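Side-chain contacts in enoyl CoA hydratase/isomerase (Crotonase) (Legionella pneumophila subsp. pneumophila, PDB 3I47), which belongs to the enoyl-CoA hydratase/isomerase family and probably hydrates or isomerises enoyl-CoA thioesters: residues T77-E80 with N81-D84; R173-L177 with N178-H182. All blocks are in the same frame, centred on the assembly; numbering follows the deposited sequence. Where two conformers were deposited one is given.

How the interactions relate
Both contacts are local, each made within one unbroken run of chain, and they follow in series without nesting or crossing. Interaction 1 comes first, at the start of helix 78-97, where residues 77-84 turn from a loop into the helix at the surface, its centre about 26 Å from the centre of the chain. Some ninety residues later, interaction 2 closes the end of the short helix 171-176 and turns the chain into strand 182-184, an outermost strand, within this chain, of the six-stranded mixed sheet. One thus opens a helix and the other ends one. Their nearest atoms lie about 21 Å apart, so the two do not touch.

Interaction 1: residues T77-E80 with N81-D84; sequences TEEE and NLED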
loop_
_atom_site.group_PDB
_atom_site.type_symbol
_atom_site.label_atom_id
_atom_site.label_comp_id
_atom_site.label_asym_id
_atom_site.label_seq_id
_atom_site.Cartn_x
_atom_site.Cartn_y
_atom_site.Cartn_z
ATOM N N THR A 77 -16.578 11.697 -22.278
ATOM C CA THR A 77 -17.260 12.855 -21.701
ATOM C C THR A 77 -16.836 13.029 -20.235
ATOM O O THR A 77 -16.193 12.142 -19.634
ATOM C CB THR A 77 -18.789 12.680 -21.718
ATOM O OG1 THR A 77 -19.148 11.585 -20.863
ATOM C CG2 THR A 77 -19.311 12.426 -23.142
ATOM N N GLU A 78 -17.218 14.155 -19.639
ATOM C CA GLU A 78 -16.889 14.397 -18.231
ATOM C C GLU A 78 -17.501 13.313 -17.330
ATOM O O GLU A 78 -16.846 12.817 -16.415
ATOM C CB GLU A 78 -17.336 15.804 -17.806
ATOM C CG GLU A 78 -16.784 16.254 -16.448
ATOM C CD GLU A 78 -17.060 17.728 -16.154
ATOM O OE1 GLU A 78 -17.636 18.414 -17.020
ATOM O OE2 GLU A 78 -16.700 18.185 -15.052
ATOM N N GLU A 79 -18.750 12.941 -17.619
ATOM C CA GLU A 79 -19.429 11.919 -16.819
ATOM C C GLU A 79 -18.768 10.550 -16.975
ATOM O O GLU A 79 -18.630 9.826 -15.989
ATOM C CB GLU A 79 -20.934 11.847 -17.121
ATOM C CG GLU A 79 -21.702 10.862 -16.234
ATOM C CD GLU A 79 -21.342 10.989 -14.760
ATOM O OE1 GLU A 79 -21.532 12.087 -14.184
ATOM O OE2 GLU A 79 -20.871 9.986 -14.172
ATOM N N GLU A 80 -18.330 10.209 -18.191
ATOM C CA GLU A 80 -17.599 8.957 -18.438
ATOM C C GLU A 80 -16.251 8.966 -17.716
ATOM O O GLU A 80 -15.817 7.944 -17.162
ATOM C CB GLU A 80 -17.415 8.720 -19.938
ATOM C CG GLU A 80 -18.725 8.329 -20.635
ATOM C CD GLU A 80 -18.661 8.388 -22.147
ATOM O OE1 GLU A 80 -17.780 9.066 -22.715
ATOM O OE2 GLU A 80 -19.529 7.753 -22.786
ATOM N N ASN A 81 -15.604 10.129 -17.706
ATOM C CA ASN A 81 -14.356 10.284 -16.951
ATOM C C ASN A 81 -14.525 10.132 -15.445
ATOM O O ASN A 81 -13.631 9.607 -14.773
ATOM C CB ASN A 81 -13.726 11.643 -17.243
ATOM C CG ASN A 81 -12.942 11.662 -18.532
ATOM O OD1 ASN A 81 -13.079 12.600 -19.346
ATOM N ND2 ASN A 81 -12.133 10.650 -18.749
ATOM N N LEU A 82 -15.636 10.626 -14.907
ATOM C CA LEU A 82 -15.917 10.465 -13.477
ATOM C C LEU A 82 -16.019 8.974 -13.104
ATOM O O LEU A 82 -15.397 8.524 -12.145
ATOM C CB LEU A 82 -17.180 11.244 -13.061
ATOM C CG LEU A 82 -17.640 11.041 -11.605
ATOM C CD1 LEU A 82 -16.622 11.572 -10.625
ATOM C CD2 LEU A 82 -19.002 11.695 -11.356
ATOM N N GLU A 83 -16.804 8.226 -13.874
ATOM C CA GLU A 83 -16.961 6.783 -13.665
ATOM C C GLU A 83 -15.615 6.076 -13.763
ATOM O O GLU A 83 -15.270 5.247 -12.925
ATOM C CB GLU A 83 -17.936 6.190 -14.689
ATOM C CG GLU A 83 -19.357 6.750 -14.598
ATOM C CD GLU A 83 -20.395 5.848 -15.248
ATOM O OE1 GLU A 83 -20.164 4.620 -15.313
ATOM O OE2 GLU A 83 -21.447 6.364 -15.682
ATOM N N ASP A 84 -14.856 6.405 -14.806
ATOM C CA ASP A 84 -13.544 5.804 -15.007
ATOM C C ASP A 84 -12.594 6.121 -13.837
ATOM O O ASP A 84 -11.920 5.223 -13.321
ATOM C CB ASP A 84 -12.965 6.285 -16.342
ATOM C CG ASP A 84 -11.550 5.827 -16.568
ATOM O OD1 ASP A 84 -11.371 4.687 -17.053
ATOM O OD2 ASP A 84 -10.625 6.619 -16.267
#
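Asn81 sets its side chain beside the carbonyl of Thr77, one turn back, with CB 3.5 Å from Thr77 O. Its OD1 also comes within 3.2 Å of Thr77 O, but both atoms are acceptors and do not bond; the carbonyl takes its hydrogen from Asn81 N instead, at 2.8 Å, the first in a run of helical bonds that continues to Asp84 N. Just before the helix, Thr77 is the N-cap and forms a capping box with Glu80. Glu80 N donates to Thr77 OG1 at 3.1 Å, and Thr77 N returns a bond to Glu80 OE1 at 2.9 Å, reaching it from the anti side and 28° out of the carboxylate plane. Glu80 can close the box because its CG lies beside the backbone N (chi1 -72°) and the chain beyond is extended (chi2 167°), which carries OE1 back to Thr77 N. Asp84 directs its carboxylate away from this turn, where OD1 accepts from Trp69 NE1. The box gives partners to two amide N-H groups at the helix start, and the acidic groups gathered there would probably suit the positive end of the helix dipole.

Interaction 2: residues R173-L177 with N178-H182; sequences RAYSL and NLVQH
Tyr175 lays its CB against Val180 CG2 at 3.8 Å, and its ring runs on beside the backbone of Gln181 and His182. Because CG points opposite the residue's own amide N (chi1 178°), the ring extends along the outgoing chain and meets it by its edge: CE2 comes within 3.4 Å of Gln181 O, and His182 N also lies at the rim near the ring plane. Further back, the CA of Tyr175 directs a nearly straight C-H...O contact to Val180 O. One residue earlier, Ala174 CB packs on Val180 CG2 at 4.1 Å and on Leu179 CB. The turn is a Schellman motif in which Asn178 adopts positive phi (74°). Its two bonds run from Asn178 N to Tyr175 O, 3.0 Å, and, weakly, from Leu179 N to Ala174 O; Val180 N adds a further bond to the same Ala174 O at 3.2 Å. Water 2 joins Asn178 OD1 to Ser176 O, tying the amide side chain to the last helical turn. Ser176 OG donates to Arg173 O and accepts from Arg173 NH1 at 2.9 Å, in the guanidinium plane, while one face of the guanidinium meets Leu177 CD2. Leu177 and Leu179 rest on Ile154 of helix 147-154, and Ala174, Leu179 and Val180 touch Phe132 of strand 131-133. Beyond the turn, Gln181 and His182 pair with strand 123-127 through backbone bonds to Ala124 and Ala126, bringing the chain to the edge of the main sheet.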
loop_
_atom_site.group_PDB
_atom_site.type_symbol
_atom_site.label_atom_id
_atom_site.label_comp_id
_atom_site.label_asym_id
_atom_site.label_seq_id
_atom_site.Cartn_x
_atom_site.Cartn_y
_atom_site.Cartn_z
ATOM N N ARG A 173 15.569 9.117 -2.863
ATOM C CA ARG A 173 14.731 10.277 -2.634
ATOM C C ARG A 173 13.355 9.883 -2.092
ATOM O O ARG A 173 12.848 10.522 -1.162
ATOM C CB ARG A 173 14.598 11.110 -3.913
ATOM C CG ARG A 173 13.962 12.460 -3.663
ATOM C CD ARG A 173 14.705 13.153 -2.513
ATOM N NE ARG A 173 14.360 14.559 -2.373
ATOM C CZ ARG A 173 14.235 15.174 -1.201
ATOM N NH1 ARG A 173 14.368 14.504 -0.058
ATOM N NH2 ARG A 173 13.957 16.467 -1.175
ATOM N N ALA A 174 12.752 8.837 -2.662
ATOM C CA ALA A 174 11.471 8.355 -2.146
ATOM C C ALA A 174 11.581 7.922 -0.684
ATOM O O ALA A 174 10.674 8.162 0.105
ATOM C CB ALA A 174 10.921 7.226 -3.013
ATOM N N TYR A 175 12.719 7.335 -0.335
ATOM C CA TYR A 175 13.002 6.920 1.046
ATOM C C TYR A 175 13.150 8.128 1.975
ATOM O O TYR A 175 12.554 8.159 3.062
ATOM C CB TYR A 175 14.279 6.085 1.053
ATOM C CG TYR A 175 14.747 5.620 2.401
ATOM C CD1 TYR A 175 15.673 6.365 3.119
ATOM C CD2 TYR A 175 14.289 4.418 2.954
ATOM C CE1 TYR A 175 16.137 5.937 4.372
ATOM C CE2 TYR A 175 14.747 3.980 4.202
ATOM C CZ TYR A 175 15.675 4.748 4.897
ATOM O OH TYR A 175 16.143 4.313 6.122
ATOM N N SER A 176 13.910 9.133 1.537
ATOM C CA SER A 176 14.140 10.311 2.388
ATOM C C SER A 176 12.845 11.105 2.600
ATOM O O SER A 176 12.673 11.766 3.627
ATOM C CB SER A 176 15.259 11.188 1.832
ATOM O OG SER A 176 14.887 11.736 0.585
ATOM N N LEU A 177 11.912 10.989 1.653
ATOM C CA LEU A 177 10.615 11.655 1.763
ATOM C C LEU A 177 9.550 10.847 2.489
ATOM O O LEU A 177 8.444 11.353 2.722
ATOM C CB LEU A 177 10.099 12.046 0.378
ATOM C CG LEU A 177 10.856 13.148 -0.362
ATOM C CD1 LEU A 177 10.249 13.340 -1.736
ATOM C CD2 LEU A 177 10.869 14.471 0.423
ATOM N N ASN A 178 9.886 9.602 2.839
ATOM C CA ASN A 178 8.989 8.674 3.522
ATOM C C ASN A 178 7.892 8.081 2.633
ATOM O O ASN A 178 6.943 7.487 3.151
ATOM C CB ASN A 178 8.323 9.313 4.762
ATOM C CG ASN A 178 9.263 9.460 5.961
ATOM O OD1 ASN A 178 10.395 8.975 5.969
ATOM N ND2 ASN A 178 8.775 10.142 6.994
ATOM N N LEU A 179 8.010 8.222 1.312
ATOM C CA LEU A 179 7.106 7.488 0.414
ATOM C C LEU A 179 7.396 6.002 0.556
ATOM O O LEU A 179 6.471 5.179 0.628
ATOM C CB LEU A 179 7.289 7.929 -1.040
ATOM C CG LEU A 179 6.412 7.198 -2.077
ATOM C CD1 LEU A 179 4.940 7.365 -1.730
ATOM C CD2 LEU A 179 6.709 7.739 -3.466
ATOM N N VAL A 180 8.681 5.660 0.570
ATOM C CA VAL A 180 9.082 4.282 0.882
ATOM C C VAL A 180 9.838 4.273 2.196
ATOM O O VAL A 180 10.535 5.253 2.533
ATOM C CB VAL A 180 9.912 3.586 -0.238
ATOM C CG1 VAL A 180 9.188 3.663 -1.570
ATOM C CG2 VAL A 180 11.273 4.144 -0.352
ATOM N N GLN A 181 9.699 3.172 2.930
ATOM C CA GLN A 181 10.350 3.041 4.243
ATOM C C GLN A 181 11.529 2.083 4.267
ATOM O O GLN A 181 12.223 1.982 5.296
ATOM C CB GLN A 181 9.333 2.607 5.299
ATOM C CG GLN A 181 8.238 3.619 5.597
ATOM C CD GLN A 181 6.903 3.256 4.983
ATOM O OE1 GLN A 181 6.827 2.830 3.838
ATOM N NE2 GLN A 181 5.833 3.436 5.753
ATOM N N HIS A 182 11.746 1.368 3.155
ATOM C CA HIS A 182 12.858 0.443 2.996
ATOM C C HIS A 182 13.348 0.512 1.567
ATOM O O HIS A 182 12.543 0.551 0.636
ATOM C CB HIS A 182 12.418 -0.999 3.281
ATOM C CG HIS A 182 11.831 -1.184 4.641
ATOM N ND1 HIS A 182 12.601 -1.433 5.755
ATOM C CD2 HIS A 182 10.548 -1.120 5.073
ATOM C CE1 HIS A 182 11.815 -1.531 6.814
ATOM N NE2 HIS A 182 10.567 -1.336 6.430
HETATM O O HOH W 1 11.366 6.498 5.198
HETATM O O HOH W 2 12.539 10.542 6.507
#